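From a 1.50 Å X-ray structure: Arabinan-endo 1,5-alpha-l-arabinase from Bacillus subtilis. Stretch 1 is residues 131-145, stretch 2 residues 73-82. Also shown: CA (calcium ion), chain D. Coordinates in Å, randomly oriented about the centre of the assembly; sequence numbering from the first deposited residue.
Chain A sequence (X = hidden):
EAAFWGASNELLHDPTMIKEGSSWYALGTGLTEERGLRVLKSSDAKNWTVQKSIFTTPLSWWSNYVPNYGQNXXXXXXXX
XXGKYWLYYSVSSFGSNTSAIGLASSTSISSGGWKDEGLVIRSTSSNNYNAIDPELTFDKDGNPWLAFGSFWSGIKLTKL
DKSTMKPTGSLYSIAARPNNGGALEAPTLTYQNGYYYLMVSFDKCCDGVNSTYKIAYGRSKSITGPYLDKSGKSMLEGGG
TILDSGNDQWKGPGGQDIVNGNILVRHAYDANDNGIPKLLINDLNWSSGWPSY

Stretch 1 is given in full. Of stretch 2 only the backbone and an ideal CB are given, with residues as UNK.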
ATOM      1  N   ALA A 131      -5.869  -9.316  -6.077  1.00 12.96           N
ATOM      2  CA  ALA A 131      -6.314  -7.919  -6.116  1.00 12.72           C
ATOM      3  C   ALA A 131      -6.479  -7.328  -4.719  1.00 13.03           C
ATOM      4  O   ALA A 131      -7.588  -7.088  -4.237  1.00 12.98           O
ATOM      5  CB  ALA A 131      -7.648  -7.778  -6.882  1.00 14.18           C
ATOM      6  N   ILE A 132      -5.320  -7.106  -4.110  1.00 12.69           N
ATOM      7  CA  ILE A 132      -5.195  -6.380  -2.870  1.00 12.39           C
ATOM      8  C   ILE A 132      -4.013  -5.413  -2.933  1.00 13.15           C
ATOM      9  O   ILE A 132      -3.200  -5.414  -3.851  1.00 13.42           O
ATOM     10  CB  ILE A 132      -5.073  -7.337  -1.647  1.00 12.15           C
ATOM     11  CG1 ILE A 132      -3.719  -8.022  -1.595  1.00 12.25           C
ATOM     12  CG2 ILE A 132      -6.198  -8.353  -1.628  1.00 12.96           C
ATOM     13  CD1 ILE A 132      -3.444  -8.776  -0.342  1.00 13.39           C
ATOM     14  N   ASP A 133      -3.925  -4.592  -1.907  1.00 12.62           N
ATOM     15  CA  ASP A 133      -2.804  -3.685  -1.693  1.00 13.07           C
ATOM     16  C   ASP A 133      -2.679  -2.595  -2.768  1.00 13.89           C
ATOM     17  O   ASP A 133      -1.622  -2.421  -3.384  1.00 13.74           O
ATOM     18  CB  ASP A 133      -1.458  -4.381  -1.531  1.00 13.19           C
ATOM     19  CG  ASP A 133      -1.404  -5.308  -0.368  1.00 17.16           C
ATOM     20  OD1 ASP A 133      -2.312  -5.375   0.505  1.00 17.30           O
ATOM     21  OD2 ASP A 133      -0.401  -6.065  -0.258  1.00 18.42           O
ATOM     22  N   PRO A 134      -3.768  -1.838  -3.003  1.00 13.22           N
ATOM     23  CA  PRO A 134      -3.732  -0.793  -4.047  1.00 13.68           C
ATOM     24  C   PRO A 134      -2.808   0.357  -3.770  1.00 13.72           C
ATOM     25  O   PRO A 134      -2.597   0.726  -2.622  1.00 13.63           O
ATOM     26  CB  PRO A 134      -5.162  -0.266  -4.053  1.00 14.86           C
ATOM     27  CG  PRO A 134      -5.707  -0.591  -2.658  1.00 14.40           C
ATOM     28  CD  PRO A 134      -5.063  -1.863  -2.291  1.00 12.45           C
ATOM     29  N   GLU A 135      -2.324   0.964  -4.841  1.00 13.27           N
ATOM     30  CA  GLU A 135      -1.508   2.151  -4.792  1.00 14.18           C
ATOM     31  C   GLU A 135      -1.876   3.039  -5.974  1.00 14.49           C
ATOM     32  O   GLU A 135      -1.659   2.671  -7.112  1.00 14.71           O
ATOM     33  CB  GLU A 135      -0.031   1.736  -4.888  1.00 14.50           C
ATOM     34  CG  GLU A 135       0.953   2.791  -5.330  1.00 16.52           C
ATOM     35  CD  GLU A 135       1.206   3.883  -4.321  1.00 16.58           C
ATOM     36  OE1 GLU A 135       0.400   4.048  -3.367  1.00 16.77           O
ATOM     37  OE2 GLU A 135       2.234   4.623  -4.449  1.00 16.93           O
ATOM     38  N   LEU A 136      -2.358   4.232  -5.689  1.00 12.68           N
ATOM     39  CA  LEU A 136      -2.622   5.250  -6.707  1.00 13.82           C
ATOM     40  C   LEU A 136      -1.323   6.020  -6.917  1.00 12.80           C
ATOM     41  O   LEU A 136      -0.664   6.489  -5.971  1.00 13.88           O
ATOM     42  CB  LEU A 136      -3.740   6.191  -6.227  1.00 12.58           C
ATOM     43  CG  LEU A 136      -4.066   7.339  -7.178  1.00 12.82           C
ATOM     44  CD1 LEU A 136      -4.581   6.881  -8.542  1.00 13.23           C
ATOM     45  CD2 LEU A 136      -5.133   8.244  -6.533  1.00 13.65           C
ATOM     46  N   THR A 137      -0.948   6.159  -8.183  1.00 13.39           N
ATOM     47  CA  THR A 137       0.206   6.956  -8.518  1.00 12.89           C
ATOM     48  C   THR A 137      -0.113   7.809  -9.748  1.00 13.06           C
ATOM     49  O   THR A 137      -1.162   7.678 -10.357  1.00 13.87           O
ATOM     50  CB  THR A 137       1.428   6.045  -8.708  1.00 14.67           C
ATOM     51  OG1 THR A 137       2.611   6.834  -8.881  1.00 14.51           O
ATOM     52  CG2 THR A 137       1.327   5.206  -9.942  1.00 16.87           C
ATOM     53  N   PHE A 138       0.793   8.698 -10.036  1.00 13.42           N
ATOM     54  CA  PHE A 138       0.655   9.638 -11.151  1.00 14.00           C
ATOM     55  C   PHE A 138       1.874   9.592 -12.017  1.00 15.19           C
ATOM     56  O   PHE A 138       3.017   9.563 -11.520  1.00 17.16           O
ATOM     57  CB  PHE A 138       0.357  11.045 -10.662  1.00 14.13           C
ATOM     58  CG  PHE A 138      -0.872  11.102  -9.822  1.00 15.64           C
ATOM     59  CD1 PHE A 138      -2.126  11.253 -10.397  1.00 16.09           C
ATOM     60  CD2 PHE A 138      -0.781  10.883  -8.450  1.00 17.87           C
ATOM     61  CE1 PHE A 138      -3.253  11.247  -9.623  1.00 18.86           C
ATOM     62  CE2 PHE A 138      -1.914  10.865  -7.701  1.00 19.28           C
ATOM     63  CZ  PHE A 138      -3.132  11.034  -8.273  1.00 19.08           C
ATOM     64  N   ASP A 139       1.637   9.589 -13.328  1.00 14.24           N
ATOM     65  CA  ASP A 139       2.756   9.523 -14.255  1.00 13.50           C
ATOM     66  C   ASP A 139       3.333  10.917 -14.516  1.00 12.38           C
ATOM     67  O   ASP A 139       2.924  11.919 -13.890  1.00 12.98           O
ATOM     68  CB  ASP A 139       2.351   8.775 -15.547  1.00 13.60           C
ATOM     69  CG  ASP A 139       1.283   9.492 -16.363  1.00 14.20           C
ATOM     70  OD1 ASP A 139       1.126  10.727 -16.264  1.00 11.82           O
ATOM     71  OD2 ASP A 139       0.563   8.909 -17.198  1.00 13.61           O
ATOM     72  N   LYS A 140       4.335  11.005 -15.383  1.00 12.37           N
ATOM     73  CA  LYS A 140       4.970  12.279 -15.638  1.00 12.42           C
ATOM     74  C   LYS A 140       4.056  13.379 -16.174  1.00 11.68           C
ATOM     75  O   LYS A 140       4.374  14.575 -16.075  1.00 11.65           O
ATOM     76  CB  LYS A 140       6.172  12.108 -16.584  1.00 13.24           C
ATOM     77  CG  LYS A 140       5.809  11.817 -17.989  1.00 16.93           C
ATOM     78  CD  LYS A 140       6.981  12.033 -18.944  1.00 20.14           C
ATOM     79  CE  LYS A 140       7.032  13.468 -19.513  1.00 23.00           C
ATOM     80  NZ  LYS A 140       5.938  13.914 -20.527  1.00 21.06           N
ATOM     81  N   ASP A 141       2.930  12.984 -16.777  1.00 12.74           N
ATOM     82  CA  ASP A 141       1.901  13.918 -17.225  1.00 13.32           C
ATOM     83  C   ASP A 141       0.814  14.137 -16.202  1.00 12.73           C
ATOM     84  O   ASP A 141      -0.184  14.744 -16.521  1.00 13.17           O
ATOM     85  CB  ASP A 141       1.227  13.391 -18.489  1.00 13.60           C
ATOM     86  CG  ASP A 141       2.191  13.148 -19.589  1.00 19.02           C
ATOM     87  OD1 ASP A 141       3.122  13.961 -19.729  1.00 20.34           O
ATOM     88  OD2 ASP A 141       2.093  12.138 -20.335  1.00 27.87           O
ATOM     89  N   GLY A 142       1.044  13.711 -14.973  1.00 11.25           N
ATOM     90  CA  GLY A 142       0.079  13.876 -13.917  1.00 12.92           C
ATOM     91  C   GLY A 142      -1.154  13.028 -13.963  1.00 13.68           C
ATOM     92  O   GLY A 142      -2.071  13.250 -13.197  1.00 14.64           O
ATOM     93  N   ASN A 143      -1.165  12.022 -14.826  1.00 12.59           N
ATOM     94  CA  ASN A 143      -2.328  11.174 -14.972  1.00 11.22           C
ATOM     95  C   ASN A 143      -2.259   9.890 -14.146  1.00 11.33           C
ATOM     96  O   ASN A 143      -1.188   9.340 -13.929  1.00 12.24           O
ATOM     97  CB  ASN A 143      -2.521  10.867 -16.430  1.00 12.15           C
ATOM     98  CG  ASN A 143      -2.796  12.121 -17.239  1.00 11.35           C
ATOM     99  OD1 ASN A 143      -3.493  13.073 -16.802  1.00 13.86           O
ATOM    100  ND2 ASN A 143      -2.265  12.141 -18.444  1.00 14.30           N
ATOM    101  N   PRO A 144      -3.406   9.448 -13.641  1.00 11.48           N
ATOM    102  CA  PRO A 144      -3.451   8.362 -12.671  1.00 10.98           C
ATOM    103  C   PRO A 144      -3.245   6.943 -13.207  1.00 11.99           C
ATOM    104  O   PRO A 144      -3.781   6.589 -14.263  1.00 11.75           O
ATOM    105  CB  PRO A 144      -4.853   8.513 -12.070  1.00 11.45           C
ATOM    106  CG  PRO A 144      -5.700   9.048 -13.207  1.00 12.22           C
ATOM    107  CD  PRO A 144      -4.760   9.985 -13.902  1.00 12.76           C
ATOM    108  N   TRP A 145      -2.588   6.132 -12.396  1.00 12.25           N
ATOM    109  CA  TRP A 145      -2.358   4.717 -12.609  1.00 11.41           C
ATOM    110  C   TRP A 145      -2.515   4.028 -11.253  1.00 12.04           C
ATOM    111  O   TRP A 145      -2.348   4.634 -10.195  1.00 13.48           O
ATOM    112  CB  TRP A 145      -0.928   4.462 -13.102  1.00 13.61           C
ATOM    113  CG  TRP A 145      -0.600   4.932 -14.470  1.00 12.07           C
ATOM    114  CD1 TRP A 145      -0.485   6.198 -14.894  1.00 12.73           C
ATOM    115  CD2 TRP A 145      -0.266   4.097 -15.593  1.00 11.84           C
ATOM    116  NE1 TRP A 145      -0.131   6.240 -16.221  1.00 13.44           N
ATOM    117  CE2 TRP A 145       0.026   4.948 -16.671  1.00 11.37           C
ATOM    118  CE3 TRP A 145      -0.184   2.698 -15.788  1.00 12.15           C
ATOM    119  CZ2 TRP A 145       0.365   4.464 -17.943  1.00 12.60           C
ATOM    120  CZ3 TRP A 145       0.204   2.234 -17.033  1.00 12.72           C
ATOM    121  CH2 TRP A 145       0.448   3.115 -18.095  1.00 10.69           C
ATOM    122  N   UNK A  73     -11.362  -4.668   6.368  1.00 11.71           N
ATOM    123  CA  UNK A  73     -10.808  -4.389   5.036  1.00 12.44           C
ATOM    124  C   UNK A  73      -9.320  -4.004   5.158  1.00 11.56           C
ATOM    125  O   UNK A  73      -8.843  -3.693   6.234  1.00 11.37           O
ATOM    126  CB  UNK A  73     -11.597  -3.273   4.348  1.00 12.44           C
ATOM    127  N   UNK A  74      -8.576  -4.137   4.056  1.00 11.50           N
ATOM    128  CA  UNK A  74      -7.116  -4.125   4.152  1.00 12.55           C
ATOM    129  C   UNK A  74      -6.440  -3.079   3.288  1.00 12.54           C
ATOM    130  O   UNK A  74      -6.876  -2.757   2.186  1.00 13.20           O
ATOM    131  CB  UNK A  74      -6.569  -5.503   3.776  1.00 12.55           C
ATOM    132  N   UNK A  75      -5.324  -2.578   3.793  1.00 12.93           N
ATOM    133  CA  UNK A  75      -4.324  -1.895   2.975  1.00 13.76           C
ATOM    134  C   UNK A  75      -4.882  -0.720   2.169  1.00 14.03           C
ATOM    135  O   UNK A  75      -4.839  -0.673   0.964  1.00 14.55           O
ATOM    136  CB  UNK A  75      -3.679  -2.900   2.018  1.00 13.76           C
ATOM    137  N   UNK A  76      -5.436   0.245   2.902  1.00 12.78           N
ATOM    138  CA  UNK A  76      -5.973   1.446   2.262  1.00 13.41           C
ATOM    139  C   UNK A  76      -4.882   2.273   1.604  1.00 13.16           C
ATOM    140  O   UNK A  76      -3.715   2.234   1.974  1.00 13.90           O
ATOM    141  CB  UNK A  76      -6.722   2.301   3.286  1.00 13.41           C
ATOM    142  N   UNK A  77      -5.320   3.062   0.636  1.00 13.12           N
ATOM    143  CA  UNK A  77      -4.446   3.979  -0.032  1.00 13.16           C
ATOM    144  C   UNK A  77      -5.221   5.235  -0.352  1.00 13.05           C
ATOM    145  O   UNK A  77      -6.342   5.120  -0.786  1.00 13.07           O
ATOM    146  CB  UNK A  77      -3.847   3.355  -1.294  1.00 13.16           C
ATOM    147  N   UNK A  78      -4.617   6.393  -0.124  1.00 14.02           N
ATOM    148  CA  UNK A  78      -5.366   7.653  -0.265  1.00 14.14           C
ATOM    149  C   UNK A  78      -4.541   8.713  -0.947  1.00 14.29           C
ATOM    150  O   UNK A  78      -3.335   8.820  -0.739  1.00 14.51           O
ATOM    151  CB  UNK A  78      -5.827   8.165   1.101  1.00 14.14           C
ATOM    152  N   UNK A  79      -5.218   9.505  -1.760  1.00 14.26           N
ATOM    153  CA  UNK A  79      -4.650  10.702  -2.362  1.00 14.33           C
ATOM    154  C   UNK A  79      -5.738  11.727  -2.541  1.00 13.06           C
ATOM    155  O   UNK A  79      -6.891  11.386  -2.732  1.00 14.57           O
ATOM    156  CB  UNK A  79      -3.977  10.388  -3.700  1.00 14.33           C
ATOM    157  N   UNK A  80      -5.359  12.991  -2.551  1.00 13.06           N
ATOM    158  CA  UNK A  80      -6.256  14.062  -2.986  1.00 12.34           C
ATOM    159  C   UNK A  80      -5.921  14.412  -4.455  1.00 12.13           C
ATOM    160  O   UNK A  80      -4.796  14.730  -4.763  1.00 13.16           O
ATOM    161  CB  UNK A  80      -6.123  15.288  -2.081  1.00 12.34           C
ATOM    162  N   UNK A  81      -6.894  14.350  -5.358  1.00 10.50           N
ATOM    163  CA  UNK A  81      -6.653  14.581  -6.793  1.00 11.30           C
ATOM    164  C   UNK A  81      -7.920  15.088  -7.401  1.00 12.10           C
ATOM    165  O   UNK A  81      -8.983  14.534  -7.106  1.00 11.99           O
ATOM    166  CB  UNK A  81      -6.181  13.314  -7.509  1.00 11.30           C
ATOM    167  N   UNK A  82      -7.810  16.146  -8.214  1.00 12.72           N
ATOM    168  CA  UNK A  82      -8.950  16.660  -8.989  1.00 14.69           C
ATOM    169  C   UNK A  82     -10.172  17.061  -8.101  1.00 15.16           C
ATOM    170  O   UNK A  82     -11.325  16.736  -8.391  1.00 17.72           O
ATOM    171  CB  UNK A  82      -9.382  15.599 -10.003  1.00 14.69           C
TER
HETATM  172 CA    CA D1294       0.151   5.679  -1.590  1.00 13.77          CA

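Position 73 lies beyond the reach of stretch 1. Its backbone is extended. Almost any residue would suit. It is Q73, which makes no contact here.

Position 74 points toward stretch 1, but its ideal CB stops 5.4 Å from D133 OD1. The apolar end of I132 lies farther off, so a long or aromatic side chain could reach it. It is W74. W74 CZ3 meets I132 CD1 at 4.0 Å, with the methyl at the ring edge.

Position 75 has phi/psi of 55/59, a left-handed conformation that favours glycine, asparagine or aspartate. The ideal CB is already 3.2 Å from D133 OD1, so there is little room to grow that way. Glycine or alanine would suit. It is A75. Water 1 donates to both A75 O and P134 O, joining the two backbones.

Position 76 points away. Its phi of -66 allows proline, among many others. It is P76.

Position 77 points toward stretch 1, its ideal CB 3.2 Å from P134 O. Nearby, L136 N offers a proton, and E135 OE1 binds the calcium. A short side chain with acceptors is wanted; aspartate fits best, asparagine less well. It is D77. D77 OD2 accepts a straight hydrogen bond from L136 N (2.9 Å, 175°). D77 OD1 binds the calcium ion CA at 2.3 Å, beside E135 OE1 at 2.4 Å from the same ion. These two oxygens, D77 OD1 and E135 OE1, are 2.9 Å apart without a hydrogen bond; the shared metal offsets their repulsion.

Position 78 points away, on an extended backbone. A beta-branched residue would be at home. It is I78; its carbonyl O accepts from water 3, a calcium ligand.

Position 79 points toward stretch 1, its ideal CB 3.7 Å from L136 CD2. The F138 ring is also near, and the calcium lies beyond. A flexible chain with an apolar stem would suit, methionine or glutamine for example. It is Q79. Q79 NE2 sits at the edge of the F138 ring, 4.1 Å from F138 CE2, and Q79 OE1 accepts from calcium-bound water 4.

Position 80 points away; many residues would do. It is Y80.

Position 81 points toward stretch 1, its ideal CB 3.9 Å from F138 CZ. P144 lies farther along, so a large aromatic or long apolar residue suits. It is Y81. F138 CE1 lies over one ring face, 3.5 Å from Y81 CD1. Y81 OH reaches P144 CD at 3.7 Å.

Position 82 has phi/psi of 58/39, which favours glycine or asparagine. It is N82, out of reach.

Stretch 2 73-82: QWAPDIQYYN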
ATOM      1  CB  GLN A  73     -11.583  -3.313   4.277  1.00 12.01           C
ATOM      2  CG  GLN A  73     -12.915  -3.869   3.702  1.00 14.18           C
ATOM      3  CD  GLN A  73     -13.869  -4.309   4.777  1.00 11.81           C
ATOM      4  OE1 GLN A  73     -14.342  -3.532   5.608  1.00 11.90           O
ATOM      5  NE2 GLN A  73     -14.169  -5.596   4.791  1.00 11.60           N
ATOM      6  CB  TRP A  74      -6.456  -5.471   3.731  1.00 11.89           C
ATOM      7  CG  TRP A  74      -7.013  -6.732   4.282  1.00 11.22           C
ATOM      8  CD1 TRP A  74      -7.916  -6.898   5.299  1.00 11.74           C
ATOM      9  CD2 TRP A  74      -6.747  -8.024   3.778  1.00 12.38           C
ATOM     10  NE1 TRP A  74      -8.202  -8.236   5.474  1.00 14.11           N
ATOM     11  CE2 TRP A  74      -7.500  -8.943   4.544  1.00 11.76           C
ATOM     12  CE3 TRP A  74      -5.939  -8.514   2.747  1.00 13.63           C
ATOM     13  CZ2 TRP A  74      -7.451 -10.316   4.322  1.00 13.53           C
ATOM     14  CZ3 TRP A  74      -5.904  -9.906   2.555  1.00 13.39           C
ATOM     15  CH2 TRP A  74      -6.650 -10.754   3.323  1.00 13.86           C
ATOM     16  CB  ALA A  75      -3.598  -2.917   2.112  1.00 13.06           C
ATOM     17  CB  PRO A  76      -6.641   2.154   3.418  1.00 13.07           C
ATOM     18  CG  PRO A  76      -5.820   1.817   4.540  1.00 12.95           C
ATOM     19  CD  PRO A  76      -5.495   0.315   4.368  1.00 12.85           C
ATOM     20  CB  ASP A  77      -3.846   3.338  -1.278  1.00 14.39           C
ATOM     21  CG  ASP A  77      -2.845   4.215  -1.898  1.00 14.30           C
ATOM     22  OD1 ASP A  77      -1.695   4.344  -1.340  1.00 15.31           O
ATOM     23  OD2 ASP A  77      -3.069   4.909  -2.949  1.00 14.33           O
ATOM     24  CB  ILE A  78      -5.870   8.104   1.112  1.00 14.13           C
ATOM     25  CG1 ILE A  78      -6.920   9.215   0.969  1.00 15.42           C
ATOM     26  CG2 ILE A  78      -4.747   8.498   2.015  1.00 15.11           C
ATOM     27  CD1 ILE A  78      -7.660   9.504   2.249  1.00 15.29           C
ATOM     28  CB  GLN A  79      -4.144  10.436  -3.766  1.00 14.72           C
ATOM     29  CG  GLN A  79      -2.916   9.567  -3.900  1.00 15.48           C
ATOM     30  CD  GLN A  79      -1.593  10.247  -3.518  1.00 17.05           C
ATOM     31  OE1 GLN A  79      -0.696   9.581  -3.004  1.00 19.79           O
ATOM     32  NE2 GLN A  79      -1.493  11.530  -3.727  1.00 19.14           N
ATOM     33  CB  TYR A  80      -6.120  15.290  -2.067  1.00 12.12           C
ATOM     34  CG  TYR A  80      -7.175  16.349  -2.271  1.00 10.15           C
ATOM     35  CD1 TYR A  80      -8.391  16.309  -1.589  1.00 11.79           C
ATOM     36  CD2 TYR A  80      -6.954  17.375  -3.129  1.00 13.01           C
ATOM     37  CE1 TYR A  80      -9.357  17.293  -1.773  1.00 12.07           C
ATOM     38  CE2 TYR A  80      -7.901  18.379  -3.325  1.00 12.89           C
ATOM     39  CZ  TYR A  80      -9.109  18.323  -2.648  1.00 12.96           C
ATOM     40  OH  TYR A  80     -10.023  19.366  -2.873  1.00 16.50           O
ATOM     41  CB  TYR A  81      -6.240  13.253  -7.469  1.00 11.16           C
ATOM     42  CG  TYR A  81      -6.222  13.269  -8.968  1.00 12.75           C
ATOM     43  CD1 TYR A  81      -5.320  14.058  -9.665  1.00 12.03           C
ATOM     44  CD2 TYR A  81      -7.116  12.483  -9.705  1.00 13.07           C
ATOM     45  CE1 TYR A  81      -5.310  14.077 -11.074  1.00  9.74           C
ATOM     46  CE2 TYR A  81      -7.113  12.477 -11.077  1.00 13.54           C
ATOM     47  CZ  TYR A  81      -6.213  13.257 -11.778  1.00 11.66           C
ATOM     48  OH  TYR A  81      -6.194  13.275 -13.157  1.00 12.77           O
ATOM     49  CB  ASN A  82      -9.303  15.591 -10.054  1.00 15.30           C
ATOM     50  CG  ASN A  82     -10.213  16.102 -11.092  1.00 19.00           C
ATOM     51  OD1 ASN A  82     -10.044  17.219 -11.570  1.00 22.37           O
ATOM     52  ND2 ASN A  82     -11.216  15.312 -11.445  1.00 22.24           N
TER
HETATM   53  O   HOH W   1      -2.197  -0.489  -0.167  1.00 17.60           O
HETATM   54  O   HOH W   2      -1.195   6.683  -3.365  1.00 14.60           O
HETATM   55  O   HOH W   3      -1.041   7.267  -0.384  0.50 15.01           O
HETATM   56  O   HOH W   4       0.861   8.216  -0.852  0.50 13.49           O
HETATM   57  O   HOH W   5       2.001   6.613  -2.686  1.00 12.88           O
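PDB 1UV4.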